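Local coordinates for uncharacterized HIT-like protein HP_0404 (Helicobacter pylori 26695, PDB 4ZGL) that probably hydrolyses adenosine 5'-monophosphoramidates, as a HINT-type member of the histidine triad family, at residues 21-26 against 53-58; 2-7 against 93-98. All blocks are in the same frame, centred on the assembly; numbering follows the deposited sequence.

Contact 1. Residues 21-26 against 53-58; sequences ERFLSF and PELMAQ
The start of strand 23-27 and the turn before it come up against the first turns of helix 53-70, the backbones well separated, with the nearest CA atoms, those of Arg22 and Gln58, 8.5 Å apart. This is strand-to-helix packing in the HIT fold, where the long helix lies over one side of the antiparallel sheet, with side chains of 21-26 reaching both side chains and backbone of the helix. Phe23 carries the apolar half. With CG anti to its carbonyl carbon (chi1 -59°), the ring reaches out from the strand to the helix and enters between Leu55 and Gln58, residues three apart on one side of the helix. Its tip, CZ, meets CD1 of Leu55 at 3.8 Å, the two side chains running antiparallel past one another. The same CZ lies 3.3 Å from the carbonyl O of Leu55, which sits at the ring edge near its plane, while CE2 approaches CB of Gln58 at 3.9 Å. Phe62, one turn beyond Gln58, also meets this ring, and Pro41 of the adjoining strand touches it, so Phe23 is buried where sheet and helix close on each other. Arg22 runs along the more exposed flank, extended from CG to NE, and its CD comes to 4.0 Å from CD1 of Leu55. The amide of Gln58 stands steeply to the guanidinium, their planes 82° apart, and its OE1 lies over one guanidinium face; although 3.2 Å separates Arg22 NE from Gln58 OE1, the angle is too poor for a hydrogen bond.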
ATOM      1  N   GLU A  21     -19.150  -2.993   6.770  1.00 71.56           N
ATOM      2  CA  GLU A  21     -19.110  -3.159   8.247  1.00 72.41           C
ATOM      3  C   GLU A  21     -17.791  -2.719   8.864  1.00 70.13           C
ATOM      4  O   GLU A  21     -17.781  -2.240   9.996  1.00 70.55           O
ATOM      5  CB  GLU A  21     -19.350  -4.632   8.798  1.00 74.58           C
ATOM      6  CG  GLU A  21     -20.079  -5.687   7.915  1.00 76.57           C
ATOM      7  CD  GLU A  21     -21.486  -5.268   7.513  1.00 78.67           C
ATOM      8  OE1 GLU A  21     -22.057  -4.371   8.171  1.00 79.24           O
ATOM      9  OE2 GLU A  21     -22.028  -5.845   6.539  1.00 79.99           O
ATOM     10  N   ARG A  22     -16.685  -2.946   8.156  1.00 68.04           N
ATOM     11  CA  ARG A  22     -15.350  -2.704   8.705  1.00 66.13           C
ATOM     12  C   ARG A  22     -14.585  -1.545   8.060  1.00 63.82           C
ATOM     13  O   ARG A  22     -13.618  -1.058   8.645  1.00 62.58           O
ATOM     14  CB  ARG A  22     -14.508  -3.983   8.615  1.00 65.96           C
ATOM     15  CG  ARG A  22     -14.922  -5.083   9.582  1.00 68.36           C
ATOM     16  CD  ARG A  22     -14.025  -6.299   9.430  1.00 68.38           C
ATOM     17  NE  ARG A  22     -14.371  -7.480  10.236  1.00 71.06           N
ATOM     18  CZ  ARG A  22     -15.418  -8.255   9.981  1.00 73.47           C
ATOM     19  NH1 ARG A  22     -16.244  -7.941   8.991  1.00 73.52           N
ATOM     20  NH2 ARG A  22     -15.661  -9.322  10.732  1.00 76.14           N
ATOM     21  N   PHE A  23     -14.999  -1.100   6.873  1.00 63.49           N
ATOM     22  CA  PHE A  23     -14.263  -0.062   6.140  1.00 61.59           C
ATOM     23  C   PHE A  23     -15.169   1.012   5.561  1.00 62.27           C
ATOM     24  O   PHE A  23     -16.380   0.837   5.446  1.00 64.15           O
ATOM     25  CB  PHE A  23     -13.452  -0.681   5.003  1.00 60.32           C
ATOM     26  CG  PHE A  23     -12.454  -1.695   5.462  1.00 59.76           C
ATOM     27  CD1 PHE A  23     -11.199  -1.303   5.901  1.00 58.23           C
ATOM     28  CD2 PHE A  23     -12.775  -3.042   5.469  1.00 61.11           C
ATOM     29  CE1 PHE A  23     -10.280  -2.243   6.332  1.00 58.02           C
ATOM     30  CE2 PHE A  23     -11.861  -3.985   5.895  1.00 60.96           C
ATOM     31  CZ  PHE A  23     -10.613  -3.585   6.330  1.00 59.40           C
ATOM     32  N   LEU A  24     -14.549   2.126   5.195  1.00 61.02           N
ATOM     33  CA  LEU A  24     -15.251   3.251   4.607  1.00 61.78           C
ATOM     34  C   LEU A  24     -14.319   3.959   3.631  1.00 60.25           C
ATOM     35  O   LEU A  24     -13.136   4.146   3.921  1.00 58.73           O
ATOM     36  CB  LEU A  24     -15.696   4.221   5.703  1.00 62.86           C
ATOM     37  CG  LEU A  24     -16.380   5.516   5.242  1.00 64.02           C
ATOM     38  CD1 LEU A  24     -17.883   5.478   5.471  1.00 66.55           C
ATOM     39  CD2 LEU A  24     -15.775   6.712   5.960  1.00 63.77           C
ATOM     40  N   SER A  25     -14.853   4.342   2.473  1.00 60.91           N
ATOM     41  CA  SER A  25     -14.087   5.093   1.483  1.00 59.92           C
ATOM     42  C   SER A  25     -14.804   6.380   1.116  1.00 61.41           C
ATOM     43  O   SER A  25     -16.034   6.430   1.096  1.00 63.29           O
ATOM     44  CB  SER A  25     -13.852   4.258   0.223  1.00 59.48           C
ATOM     45  OG  SER A  25     -12.970   4.921  -0.670  1.00 58.54           O
ATOM     46  N   PHE A  26     -14.026   7.418   0.827  1.00 60.83           N
ATOM     47  CA  PHE A  26     -14.571   8.720   0.459  1.00 62.47           C
ATOM     48  C   PHE A  26     -13.529   9.567  -0.261  1.00 61.78           C
ATOM     49  O   PHE A  26     -12.332   9.298  -0.179  1.00 60.00           O
ATOM     50  CB  PHE A  26     -15.086   9.457   1.702  1.00 63.71           C
ATOM     51  CG  PHE A  26     -14.071   9.575   2.802  1.00 62.40           C
ATOM     52  CD1 PHE A  26     -13.255  10.691   2.900  1.00 62.33           C
ATOM     53  CD2 PHE A  26     -13.930   8.563   3.740  1.00 61.58           C
ATOM     54  CE1 PHE A  26     -12.320  10.793   3.913  1.00 61.40           C
ATOM     55  CE2 PHE A  26     -12.997   8.660   4.755  1.00 60.65           C
ATOM     56  CZ  PHE A  26     -12.191   9.775   4.842  1.00 60.55           C
ATOM     57  N   PRO A  53      -2.779  -8.610   9.964  1.00 62.22           N
ATOM     58  CA  PRO A  53      -2.831  -9.117   8.596  1.00 61.82           C
ATOM     59  C   PRO A  53      -4.242  -9.490   8.144  1.00 62.68           C
ATOM     60  O   PRO A  53      -4.633  -9.118   7.040  1.00 61.54           O
ATOM     61  CB  PRO A  53      -1.917 -10.344   8.637  1.00 63.52           C
ATOM     62  CG  PRO A  53      -1.026 -10.138   9.817  1.00 63.99           C
ATOM     63  CD  PRO A  53      -1.863  -9.397  10.814  1.00 63.96           C
ATOM     64  N   GLU A  54      -4.984 -10.202   8.996  1.00 64.94           N
ATOM     65  CA  GLU A  54      -6.395 -10.594   8.747  1.00 66.32           C
ATOM     66  C   GLU A  54      -7.283  -9.475   8.244  1.00 64.72           C
ATOM     67  O   GLU A  54      -8.163  -9.704   7.422  1.00 65.24           O
ATOM     68  CB  GLU A  54      -7.041 -11.189  10.022  1.00 68.95           C
ATOM     69  CG  GLU A  54      -6.402 -12.539  10.312  1.00 71.34           C
ATOM     70  CD  GLU A  54      -6.958 -13.723   9.481  1.00 73.46           C
ATOM     71  OE1 GLU A  54      -6.379 -14.198   8.439  1.00 73.18           O
ATOM     72  OE2 GLU A  54      -8.017 -14.224   9.921  1.00 75.80           O
ATOM     73  N   LEU A  55      -7.056  -8.277   8.766  1.00 63.12           N
ATOM     74  CA  LEU A  55      -7.883  -7.122   8.454  1.00 61.95           C
ATOM     75  C   LEU A  55      -7.421  -6.457   7.164  1.00 59.84           C
ATOM     76  O   LEU A  55      -8.224  -5.872   6.439  1.00 59.39           O
ATOM     77  CB  LEU A  55      -7.819  -6.123   9.607  1.00 61.55           C
ATOM     78  CG  LEU A  55      -8.739  -4.904   9.552  1.00 60.93           C
ATOM     79  CD1 LEU A  55     -10.204  -5.302   9.659  1.00 62.84           C
ATOM     80  CD2 LEU A  55      -8.359  -3.936  10.665  1.00 60.63           C
ATOM     81  N   MET A  56      -6.125  -6.553   6.882  1.00 58.82           N
ATOM     82  CA  MET A  56      -5.556  -6.007   5.656  1.00 57.10           C
ATOM     83  C   MET A  56      -5.924  -6.882   4.458  1.00 57.84           C
ATOM     84  O   MET A  56      -5.984  -6.398   3.329  1.00 56.89           O
ATOM     85  CB  MET A  56      -4.040  -5.889   5.798  1.00 56.17           C
ATOM     86  CG  MET A  56      -3.339  -5.192   4.648  1.00 54.51           C
ATOM     87  SD  MET A  56      -3.890  -3.505   4.300  1.00 53.09           S
ATOM     88  CE  MET A  56      -3.093  -3.156   2.723  1.00 51.93           C
ATOM     89  N   ALA A  57      -6.176  -8.165   4.712  1.00 59.83           N
ATOM     90  CA  ALA A  57      -6.755  -9.047   3.704  1.00 61.16           C
ATOM     91  C   ALA A  57      -8.129  -8.524   3.295  1.00 61.41           C
ATOM     92  O   ALA A  57      -8.435  -8.416   2.109  1.00 61.23           O
ATOM     93  CB  ALA A  57      -6.876 -10.466   4.242  1.00 63.74           C
ATOM     94  N   GLN A  58      -8.948  -8.196   4.292  1.00 62.04           N
ATOM     95  CA  GLN A  58     -10.307  -7.720   4.056  1.00 62.70           C
ATOM     96  C   GLN A  58     -10.323  -6.316   3.451  1.00 60.73           C
ATOM     97  O   GLN A  58     -11.227  -5.972   2.694  1.00 61.18           O
ATOM     98  CB  GLN A  58     -11.107  -7.755   5.359  1.00 64.15           C
ATOM     99  CG  GLN A  58     -11.168  -9.142   5.990  1.00 66.57           C
ATOM    100  CD  GLN A  58     -12.121  -9.223   7.167  1.00 68.48           C
ATOM    101  OE1 GLN A  58     -12.407  -8.220   7.815  1.00 67.72           O
ATOM    102  NE2 GLN A  58     -12.616 -10.423   7.449  1.00 71.27           N
TER

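Contact 2. Residues 2-7 against 93-98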
ATOM      1  N   ASN A   2     -10.582  13.282  16.017  1.00 71.01           N
ATOM      2  CA  ASN A   2      -9.661  13.500  14.915  1.00 69.14           C
ATOM      3  C   ASN A   2     -10.515  13.502  13.663  1.00 68.53           C
ATOM      4  O   ASN A   2     -11.602  12.953  13.697  1.00 68.97           O
ATOM      5  CB  ASN A   2      -8.668  12.351  14.973  1.00 67.04           C
ATOM      6  CG  ASN A   2      -7.843  12.166  13.722  1.00 64.80           C
ATOM      7  OD1 ASN A   2      -7.560  13.104  12.983  1.00 64.94           O
ATOM      8  ND2 ASN A   2      -7.387  10.929  13.531  1.00 63.01           N
ATOM      9  N   VAL A   3     -10.055  14.125  12.577  1.00 67.86           N
ATOM     10  CA  VAL A   3     -10.945  14.400  11.439  1.00 68.07           C
ATOM     11  C   VAL A   3     -11.584  13.157  10.805  1.00 66.57           C
ATOM     12  O   VAL A   3     -12.774  13.178  10.499  1.00 67.69           O
ATOM     13  CB  VAL A   3     -10.269  15.289  10.360  1.00 67.84           C
ATOM     14  CG1 VAL A   3      -9.120  14.571   9.664  1.00 65.25           C
ATOM     15  CG2 VAL A   3     -11.290  15.768   9.338  1.00 68.89           C
ATOM     16  N   PHE A   4     -10.815  12.083  10.622  1.00 64.36           N
ATOM     17  CA  PHE A   4     -11.366  10.845  10.049  1.00 63.22           C
ATOM     18  C   PHE A   4     -12.236  10.098  11.051  1.00 64.29           C
ATOM     19  O   PHE A   4     -13.212   9.452  10.667  1.00 64.61           O
ATOM     20  CB  PHE A   4     -10.262   9.908   9.527  1.00 60.88           C
ATOM     21  CG  PHE A   4      -9.523  10.423   8.314  1.00 59.85           C
ATOM     22  CD1 PHE A   4     -10.083  11.375   7.462  1.00 60.83           C
ATOM     23  CD2 PHE A   4      -8.270   9.916   8.002  1.00 58.14           C
ATOM     24  CE1 PHE A   4      -9.389  11.828   6.349  1.00 60.13           C
ATOM     25  CE2 PHE A   4      -7.577  10.365   6.889  1.00 57.38           C
ATOM     26  CZ  PHE A   4      -8.138  11.321   6.061  1.00 58.39           C
ATOM     27  N   GLU A   5     -11.884  10.183  12.332  1.00 65.08           N
ATOM     28  CA  GLU A   5     -12.704   9.576  13.393  1.00 66.56           C
ATOM     29  C   GLU A   5     -14.079  10.245  13.448  1.00 68.82           C
ATOM     30  O   GLU A   5     -15.092   9.585  13.667  1.00 69.84           O
ATOM     31  CB  GLU A   5     -12.025   9.694  14.760  1.00 67.36           C
ATOM     32  CG  GLU A   5     -10.813   8.793  14.959  1.00 65.70           C
ATOM     33  CD  GLU A   5     -10.128   9.003  16.303  1.00 66.87           C
ATOM     34  OE1 GLU A   5     -10.280  10.087  16.923  1.00 68.64           O
ATOM     35  OE2 GLU A   5      -9.434   8.062  16.747  1.00 66.27           O
ATOM     36  N   LYS A   6     -14.094  11.561  13.248  1.00 69.85           N
ATOM     37  CA  LYS A   6     -15.337  12.325  13.188  1.00 72.25           C
ATOM     38  C   LYS A   6     -16.217  11.866  12.032  1.00 71.95           C
ATOM     39  O   LYS A   6     -17.433  11.781  12.172  1.00 73.84           O
ATOM     40  CB  LYS A   6     -15.033  13.819  13.050  1.00 73.51           C
ATOM     41  CG  LYS A   6     -14.551  14.467  14.343  1.00 75.03           C
ATOM     42  CD  LYS A   6     -14.177  15.925  14.160  1.00 76.50           C
ATOM     43  CE  LYS A   6     -13.152  16.391  15.198  1.00 77.13           C
ATOM     44  NZ  LYS A   6     -13.119  17.895  15.318  1.00 79.80           N
ATOM     45  N   ILE A   7     -15.594  11.586  10.889  1.00 69.85           N
ATOM     46  CA  ILE A   7     -16.314  11.082   9.718  1.00 69.56           C
ATOM     47  C   ILE A   7     -16.938   9.732  10.040  1.00 69.54           C
ATOM     48  O   ILE A   7     -18.103   9.488   9.728  1.00 71.03           O
ATOM     49  CB  ILE A   7     -15.392  10.968   8.485  1.00 67.36           C
ATOM     50  CG1 ILE A   7     -14.923  12.361   8.062  1.00 67.93           C
ATOM     51  CG2 ILE A   7     -16.111  10.280   7.330  1.00 67.18           C
ATOM     52  CD1 ILE A   7     -14.005  12.382   6.856  1.00 66.14           C
ATOM     53  N   HIS A  93      -4.978   8.502  11.601  1.00 57.68           N
ATOM     54  CA  HIS A  93      -5.860   7.350  11.499  1.00 57.38           C
ATOM     55  C   HIS A  93      -5.425   6.656  10.219  1.00 55.67           C
ATOM     56  O   HIS A  93      -5.180   7.317   9.215  1.00 55.06           O
ATOM     57  CB  HIS A  93      -7.326   7.796  11.444  1.00 58.49           C
ATOM     58  CG  HIS A  93      -8.317   6.676  11.539  1.00 58.77           C
ATOM     59  ND1 HIS A  93      -8.963   6.359  12.715  1.00 60.30           N
ATOM     60  CD2 HIS A  93      -8.793   5.816  10.606  1.00 58.01           C
ATOM     61  CE1 HIS A  93      -9.783   5.346  12.505  1.00 60.49           C
ATOM     62  NE2 HIS A  93      -9.698   4.998  11.234  1.00 59.14           N
ATOM     63  N   LEU A  94      -5.278   5.336  10.273  1.00 55.16           N
ATOM     64  CA  LEU A  94      -4.801   4.573   9.129  1.00 53.81           C
ATOM     65  C   LEU A  94      -5.638   4.907   7.915  1.00 53.51           C
ATOM     66  O   LEU A  94      -6.864   4.837   7.961  1.00 54.31           O
ATOM     67  CB  LEU A  94      -4.866   3.069   9.409  1.00 53.94           C
ATOM     68  CG  LEU A  94      -4.648   2.138   8.210  1.00 52.99           C
ATOM     69  CD1 LEU A  94      -3.303   2.395   7.544  1.00 51.91           C
ATOM     70  CD2 LEU A  94      -4.778   0.686   8.647  1.00 53.68           C
ATOM     71  N   HIS A  95      -4.977   5.284   6.831  1.00 52.58           N
ATOM     72  CA  HIS A  95      -5.679   5.521   5.584  1.00 52.46           C
ATOM     73  C   HIS A  95      -4.787   5.282   4.382  1.00 51.39           C
ATOM     74  O   HIS A  95      -3.587   5.567   4.415  1.00 50.90           O
ATOM     75  CB  HIS A  95      -6.245   6.936   5.552  1.00 53.39           C
ATOM     76  CG  HIS A  95      -5.217   8.006   5.683  1.00 53.42           C
ATOM     77  ND1 HIS A  95      -4.659   8.351   6.894  1.00 53.94           N
ATOM     78  CD2 HIS A  95      -4.663   8.829   4.763  1.00 53.32           C
ATOM     79  CE1 HIS A  95      -3.798   9.336   6.713  1.00 54.18           C
ATOM     80  NE2 HIS A  95      -3.780   9.642   5.428  1.00 53.82           N
ATOM     81  N   PHE A  96      -5.388   4.728   3.337  1.00 51.28           N
ATOM     82  CA  PHE A  96      -4.714   4.522   2.071  1.00 50.59           C
ATOM     83  C   PHE A  96      -5.213   5.540   1.059  1.00 51.08           C
ATOM     84  O   PHE A  96      -6.421   5.708   0.888  1.00 51.95           O
ATOM     85  CB  PHE A  96      -4.973   3.113   1.546  1.00 50.49           C
ATOM     86  CG  PHE A  96      -4.135   2.064   2.205  1.00 50.12           C
ATOM     87  CD1 PHE A  96      -4.546   1.473   3.389  1.00 50.69           C
ATOM     88  CD2 PHE A  96      -2.932   1.661   1.637  1.00 49.51           C
ATOM     89  CE1 PHE A  96      -3.773   0.499   4.002  1.00 50.71           C
ATOM     90  CE2 PHE A  96      -2.156   0.692   2.240  1.00 49.50           C
ATOM     91  CZ  PHE A  96      -2.574   0.111   3.424  1.00 50.13           C
ATOM     92  N   HIS A  97      -4.280   6.220   0.403  1.00 50.81           N
ATOM     93  CA  HIS A  97      -4.607   7.098  -0.710  1.00 51.51           C
ATOM     94  C   HIS A  97      -4.752   6.248  -1.962  1.00 51.35           C
ATOM     95  O   HIS A  97      -3.921   5.378  -2.229  1.00 50.59           O
ATOM     96  CB  HIS A  97      -3.505   8.130  -0.920  1.00 51.62           C
ATOM     97  CG  HIS A  97      -3.303   9.046   0.247  1.00 52.13           C
ATOM     98  ND1 HIS A  97      -3.741  10.351   0.254  1.00 53.50           N
ATOM     99  CD2 HIS A  97      -2.702   8.848   1.442  1.00 51.75           C
ATOM    100  CE1 HIS A  97      -3.421  10.919   1.399  1.00 53.93           C
ATOM    101  NE2 HIS A  97      -2.791  10.028   2.139  1.00 52.87           N
ATOM    102  N   ILE A  98      -5.822   6.486  -2.713  1.00 52.37           N
ATOM    103  CA  ILE A  98      -5.973   5.911  -4.042  1.00 52.67           C
ATOM    104  C   ILE A  98      -5.975   7.055  -5.041  1.00 53.71           C
ATOM    105  O   ILE A  98      -6.933   7.822  -5.111  1.00 54.98           O
ATOM    106  CB  ILE A  98      -7.265   5.095  -4.175  1.00 53.44           C
ATOM    107  CG1 ILE A  98      -7.168   3.834  -3.313  1.00 52.71           C
ATOM    108  CG2 ILE A  98      -7.511   4.717  -5.635  1.00 54.25           C
ATOM    109  CD1 ILE A  98      -8.510   3.205  -3.012  1.00 53.75           C
TER
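Phe4, on the first turn of the N-terminal helix 3-9, points its side chain at the histidine triad motif, whose residues His93 to His97 lead from a loop into strand 96-100. Its CB starts the contact against CB of His93, 4.1 Å away. CG stands anti to the carbonyl carbon (chi1 -68°), which carries the ring on past His93 to His95; along the leading edge CD2 lies 4.1 Å from ND1 of His95. Farther out, CE2 is poised 3.5 Å above the imidazole plane of His95, displaced toward the CG and ND1 side of that ring. The result is an edge-to-face, T-shaped pair, centroids 5.0 Å apart and planes at 75°. The imidazole that receives this edge is fixed in its rotation about chi2 by a hydrogen bond: ND1 of His95 donates to the carbonyl O of His93 at 2.6 Å, with a nearly straight N-H...O angle of 177°. Since ND1 donates, a neutral ring would leave NE2 unprotonated, consistent with the role of the central triad histidine as nucleophile in HINT relatives. Beside Phe4, the CG of Glu5 packs 3.8 Å from ND1 of His93, and the amide ND2 of Asn2 lies equally far from CB of His93. The other ring nitrogen of His93, NE2, is hydrogen-bonded to the carbonyl O of Pro41. Within the fold, the short helix 3-9 lies against the approach to strand 96-100, with Phe4 also touching Leu38 of adjacent strand 36-41, while Phe96 turns to Met56 and Met59 of helix 53-70.

Overall arrangement
Contacts 1 and 2 lie about 12 Å apart, centre to centre, and illustrate how two helices can pack on one antiparallel sheet. Along the chain the order is 2-7, 21-26, 53-58, 93-98, so contact 2 brings the N-terminal helix to the last strand of the chain and contact 1 falls wholly between its two segments. Strands 23-27 and 96-100 are separated in the sheet by strand 36-41. Direct packing still links the contacts: CE of Met56 meets CZ of Phe96 at 3.4 Å, and Phe26 reaches both Phe4 and Ile7. Helix 53-70, which also meets the second subunit, thus packs directly on a residue of the histidine triad motif.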